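Local atomic coordinates of beta-L-arabinobiosidase (Bacteroides thetaiotaomicron, PDB entry 5MQR), a protein that probably hydrolyses beta-L-arabinofuranosyl linkages in complex plant pectin, coupling a sialidase-like beta-propeller region with a second glycosidase-like region. Residues I275-S287 / V298-I311. Sequence-based numbering, arbitrary orientation.
Sequences IASLWKHALTSIS and VLRAKGFVNSNAKI
K280 NZ reaches the carbonyl O of N308 at 2.9 Å, nearly in line with the C=O bond (162° at O), and also bonds the phosphotyrosine at position 371. Its side chain is extended beyond CG, carrying CD and CE alongside that carbonyl. The H281 ring lies over S307 O, which also takes a weak bond from H281 N. H281 CB sits 3.8 Å above one face of the R300 guanidinium; the imidazole and guanidinium planes are 62° apart. Two waters at the guanidinium edge accept from R300 NH1; one donates to N306 O, and the other lies near N306 O and H281 O. Strands 275-278 and 283-287 and a short, weakly bonded outer strand, 299-300, belong to a four-stranded antiparallel beta-propeller blade, and 301-310 connects it to strand 311-315 of the next. The turn before 299-300 has an Asp-box sequence, with S287 OG bonded to G291 N and T293 O. Between the last two strands T284 N donates to L299 O (3.0 Å), and nearby A301 N to A282 O (2.8 Å). V298 CG1, anti to its own N (chi1 177°), packs on W279 CZ3 at 3.6 Å, while I311 CG2 lies 3.4 Å from W279 O.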
loop_
_atom_site.group_PDB
_atom_site.type_symbol
_atom_site.label_atom_id
_atom_site.label_comp_id
_atom_site.label_asym_id
_atom_site.label_seq_id
_atom_site.Cartn_x
_atom_site.Cartn_y
_atom_site.Cartn_z
ATOM N N ILE A 275 -0.924 24.034 15.891
ATOM C CA ILE A 275 0.484 23.816 15.558
ATOM C C ILE A 275 1.144 22.911 16.617
ATOM O O ILE A 275 1.074 23.198 17.814
ATOM C CB ILE A 275 1.217 25.161 15.410
ATOM C CG1 ILE A 275 0.628 25.949 14.203
ATOM C CG2 ILE A 275 2.721 24.941 15.266
ATOM C CD1 ILE A 275 1.041 27.388 14.133
ATOM N N ALA A 276 1.759 21.826 16.155
ATOM C CA ALA A 276 2.491 20.902 17.006
ATOM C C ALA A 276 3.980 21.215 16.905
ATOM O O ALA A 276 4.472 21.403 15.807
ATOM C CB ALA A 276 2.248 19.465 16.577
ATOM N N SER A 277 4.672 21.244 18.051
ATOM C CA SER A 277 6.101 21.511 18.114
ATOM C C SER A 277 6.903 20.311 18.581
ATOM O O SER A 277 6.400 19.436 19.311
ATOM C CB SER A 277 6.383 22.687 19.060
ATOM O OG SER A 277 6.004 22.398 20.397
ATOM N N LEU A 278 8.169 20.319 18.180
ATOM C CA LEU A 278 9.167 19.340 18.588
ATOM C C LEU A 278 10.476 20.081 18.886
ATOM O O LEU A 278 10.805 21.101 18.256
ATOM C CB LEU A 278 9.414 18.282 17.506
ATOM C CG LEU A 278 8.265 17.298 17.290
ATOM C CD1 LEU A 278 8.347 16.588 15.944
ATOM C CD2 LEU A 278 8.187 16.271 18.411
ATOM N N TRP A 279 11.192 19.548 19.864
ATOM C CA TRP A 279 12.500 20.005 20.221
ATOM C C TRP A 279 13.367 18.766 20.436
ATOM O O TRP A 279 12.875 17.635 20.377
ATOM C CB TRP A 279 12.409 20.773 21.527
ATOM C CG TRP A 279 11.676 22.101 21.540
ATOM C CD1 TRP A 279 12.207 23.349 21.256
ATOM C CD2 TRP A 279 10.336 22.337 21.988
ATOM N NE1 TRP A 279 11.261 24.319 21.456
ATOM C CE2 TRP A 279 10.109 23.734 21.914
ATOM C CE3 TRP A 279 9.297 21.504 22.418
ATOM C CZ2 TRP A 279 8.880 24.316 22.265
ATOM C CZ3 TRP A 279 8.067 22.076 22.771
ATOM C CH2 TRP A 279 7.874 23.474 22.690
ATOM N N LYS A 280 14.645 18.971 20.716
ATOM C CA LYS A 280 15.530 17.879 21.148
ATOM C C LYS A 280 14.954 17.042 22.305
ATOM O O LYS A 280 14.240 17.573 23.193
ATOM C CB LYS A 280 16.872 18.435 21.601
ATOM C CG LYS A 280 17.793 18.845 20.473
ATOM C CD LYS A 280 19.220 18.981 20.986
ATOM C CE LYS A 280 20.151 19.414 19.872
ATOM N NZ LYS A 280 21.554 19.229 20.325
ATOM N N HIS A 281 15.278 15.745 22.285
ATOM C CA HIS A 281 14.707 14.727 23.210
ATOM C C HIS A 281 13.234 14.466 22.931
ATOM O O HIS A 281 12.526 13.878 23.743
ATOM C CB HIS A 281 14.926 15.092 24.691
ATOM C CG HIS A 281 16.360 15.337 25.036
ATOM N ND1 HIS A 281 17.265 14.310 25.227
ATOM C CD2 HIS A 281 17.053 16.488 25.209
ATOM C CE1 HIS A 281 18.452 14.817 25.505
ATOM N NE2 HIS A 281 18.350 16.136 25.502
ATOM N N ALA A 282 12.795 14.884 21.751
ATOM C CA ALA A 282 11.406 14.881 21.381
ATOM C C ALA A 282 10.475 15.495 22.445
ATOM O O ALA A 282 9.347 15.048 22.606
ATOM C CB ALA A 282 10.997 13.464 20.998
ATOM N N LEU A 283 10.929 16.538 23.149
ATOM C CA LEU A 283 9.981 17.383 23.877
ATOM C C LEU A 283 8.960 17.915 22.857
ATOM O O LEU A 283 9.267 18.136 21.666
ATOM C CB LEU A 283 10.640 18.545 24.625
ATOM C CG LEU A 283 11.645 18.213 25.748
ATOM C CD1 LEU A 283 12.229 19.475 26.351
ATOM C CD2 LEU A 283 11.057 17.375 26.864
ATOM N N THR A 284 7.728 18.074 23.313
ATOM C CA THR A 284 6.653 18.379 22.383
ATOM C C THR A 284 5.535 19.167 23.037
ATOM O O THR A 284 5.274 19.028 24.226
ATOM C CB THR A 284 6.164 17.102 21.698
ATOM O OG1 THR A 284 5.304 17.436 20.599
ATOM C CG2 THR A 284 5.447 16.208 22.700
ATOM N N SER A 285 4.904 20.024 22.237
ATOM C CA SER A 285 3.772 20.823 22.685
ATOM C C SER A 285 2.828 21.146 21.520
ATOM O O SER A 285 2.929 20.572 20.405
ATOM C CB SER A 285 4.253 22.096 23.387
ATOM O OG SER A 285 3.168 22.833 23.888
ATOM N N ILE A 286 1.859 22.001 21.831
ATOM C CA ILE A 286 0.810 22.401 20.901
ATOM C C ILE A 286 0.523 23.867 21.141
ATOM O O ILE A 286 0.571 24.328 22.292
ATOM C CB ILE A 286 -0.508 21.661 21.169
ATOM C CG1 ILE A 286 -0.351 20.151 21.081
ATOM C CG2 ILE A 286 -1.599 22.137 20.209
ATOM C CD1 ILE A 286 -0.349 19.566 19.693
ATOM N N SER A 287 0.230 24.581 20.061
ATOM C CA SER A 287 -0.203 25.976 20.122
ATOM C C SER A 287 -1.506 26.098 19.346
ATOM O O SER A 287 -1.636 25.550 18.249
ATOM C CB SER A 287 0.840 26.920 19.521
ATOM O OG SER A 287 0.384 28.269 19.548
ATOM N N VAL A 298 5.588 20.858 29.171
ATOM C CA VAL A 298 6.256 20.366 27.973
ATOM C C VAL A 298 7.023 19.112 28.357
ATOM O O VAL A 298 7.999 19.185 29.103
ATOM C CB VAL A 298 7.230 21.397 27.357
ATOM C CG1 VAL A 298 7.950 20.792 26.156
ATOM C CG2 VAL A 298 6.496 22.670 26.945
ATOM N N LEU A 299 6.592 17.974 27.833
ATOM C CA LEU A 299 7.200 16.707 28.141
ATOM C C LEU A 299 7.670 15.994 26.882
ATOM O O LEU A 299 7.250 16.322 25.762
ATOM C CB LEU A 299 6.198 15.825 28.887
ATOM C CG LEU A 299 5.637 16.386 30.197
ATOM C CD1 LEU A 299 4.596 15.425 30.756
ATOM C CD2 LEU A 299 6.722 16.688 31.230
ATOM N N ARG A 300 8.523 14.990 27.098
ATOM C CA ARG A 300 8.970 14.101 26.044
ATOM C C ARG A 300 7.759 13.462 25.419
ATOM O O ARG A 300 6.801 13.150 26.103
ATOM C CB ARG A 300 9.875 13.002 26.584
ATOM C CG ARG A 300 11.232 13.471 27.090
ATOM C CD ARG A 300 12.002 12.320 27.726
ATOM N NE ARG A 300 13.357 12.672 28.198
ATOM C CZ ARG A 300 14.514 12.378 27.579
ATOM N NH1 ARG A 300 14.563 11.734 26.406
ATOM N NH2 ARG A 300 15.666 12.748 28.138
ATOM N N ALA A 301 7.825 13.259 24.115
ATOM C CA ALA A 301 6.761 12.626 23.365
ATOM C C ALA A 301 6.758 11.160 23.728
ATOM O O ALA A 301 7.774 10.473 23.549
ATOM C CB ALA A 301 6.991 12.810 21.876
ATOM N N LYS A 302 5.630 10.684 24.237
ATOM C CA LYS A 302 5.571 9.345 24.818
ATOM C C LYS A 302 5.841 8.320 23.736
ATOM O O LYS A 302 5.370 8.458 22.597
ATOM C CB LYS A 302 4.224 9.081 25.522
ATOM C CG LYS A 302 4.112 9.889 26.807
ATOM C CD LYS A 302 2.891 9.578 27.665
ATOM C CE LYS A 302 2.961 10.412 28.961
ATOM N NZ LYS A 302 1.999 9.937 30.016
ATOM N N GLY A 303 6.659 7.342 24.082
ATOM C CA GLY A 303 6.990 6.256 23.180
ATOM C C GLY A 303 8.155 6.495 22.219
ATOM O O GLY A 303 8.766 5.515 21.742
ATOM N N PHE A 304 8.445 7.757 21.904
ATOM C CA PHE A 304 9.563 8.088 21.028
ATOM C C PHE A 304 10.885 7.772 21.733
ATOM O O PHE A 304 11.097 8.109 22.906
ATOM C CB PHE A 304 9.547 9.572 20.585
ATOM C CG PHE A 304 8.730 9.834 19.367
ATOM C CD1 PHE A 304 7.377 10.151 19.466
ATOM C CD2 PHE A 304 9.307 9.771 18.109
ATOM C CE1 PHE A 304 6.606 10.371 18.329
ATOM C CE2 PHE A 304 8.552 10.021 16.969
ATOM C CZ PHE A 304 7.195 10.312 17.083
ATOM N N VAL A 305 11.752 7.084 21.005
ATOM C CA VAL A 305 13.132 6.896 21.414
ATOM C C VAL A 305 13.930 7.931 20.626
ATOM O O VAL A 305 13.971 7.894 19.403
ATOM C CB VAL A 305 13.595 5.443 21.142
ATOM C CG1 VAL A 305 15.001 5.199 21.685
ATOM C CG2 VAL A 305 12.586 4.482 21.771
ATOM N N ASN A 306 14.540 8.859 21.353
ATOM C CA ASN A 306 15.228 9.987 20.783
ATOM C C ASN A 306 16.025 10.602 21.900
ATOM O O ASN A 306 15.677 10.504 23.085
ATOM C CB ASN A 306 14.242 11.017 20.189
ATOM C CG ASN A 306 14.925 12.080 19.327
ATOM O OD1 ASN A 306 14.722 13.276 19.532
ATOM N ND2 ASN A 306 15.752 11.649 18.376
ATOM N N SER A 307 17.109 11.246 21.514
ATOM C CA SER A 307 18.019 11.814 22.483
ATOM C C SER A 307 18.385 13.220 22.012
ATOM O O SER A 307 17.500 14.051 21.847
ATOM C CB SER A 307 19.209 10.857 22.659
ATOM O OG SER A 307 20.194 11.404 23.499
ATOM N N ASN A 308 19.657 13.438 21.699
ATOM C CA ASN A 308 20.248 14.740 21.636
ATOM C C ASN A 308 20.513 15.254 20.228
ATOM O O ASN A 308 21.002 16.357 20.070
ATOM C CB ASN A 308 21.592 14.664 22.365
ATOM C CG ASN A 308 21.815 15.862 23.228
ATOM O OD1 ASN A 308 20.959 16.187 24.048
ATOM N ND2 ASN A 308 22.942 16.553 23.041
ATOM N N ALA A 309 20.220 14.460 19.210
ATOM C CA ALA A 309 20.677 14.760 17.860
ATOM C C ALA A 309 19.586 15.347 16.927
ATOM O O ALA A 309 19.707 15.228 15.697
ATOM C CB ALA A 309 21.292 13.504 17.263
ATOM N N LYS A 310 18.579 16.001 17.527
ATOM C CA LYS A 310 17.371 16.566 16.865
ATOM C C LYS A 310 16.350 15.547 16.315
ATOM O O LYS A 310 16.688 14.436 15.898
ATOM C CB LYS A 310 17.694 17.517 15.706
ATOM C CG LYS A 310 18.547 18.721 16.014
ATOM C CD LYS A 310 18.689 19.585 14.762
ATOM C CE LYS A 310 19.535 20.829 15.040
ATOM N NZ LYS A 310 19.672 21.731 13.862
ATOM N N ILE A 311 15.098 15.985 16.289
ATOM C CA ILE A 311 14.022 15.282 15.610
ATOM C C ILE A 311 13.327 16.306 14.693
ATOM O O ILE A 311 13.115 17.469 15.069
ATOM C CB ILE A 311 13.057 14.631 16.616
ATOM C CG1 ILE A 311 11.818 14.057 15.896
ATOM C CG2 ILE A 311 12.631 15.615 17.698
ATOM C CD1 ILE A 311 11.048 13.016 16.711
HETATM O O HOH W 1 17.023 11.039 25.772
HETATM O O HOH W 2 12.802 11.069 24.453
HETATM O O HOH W 3 4.415 17.268 26.148
#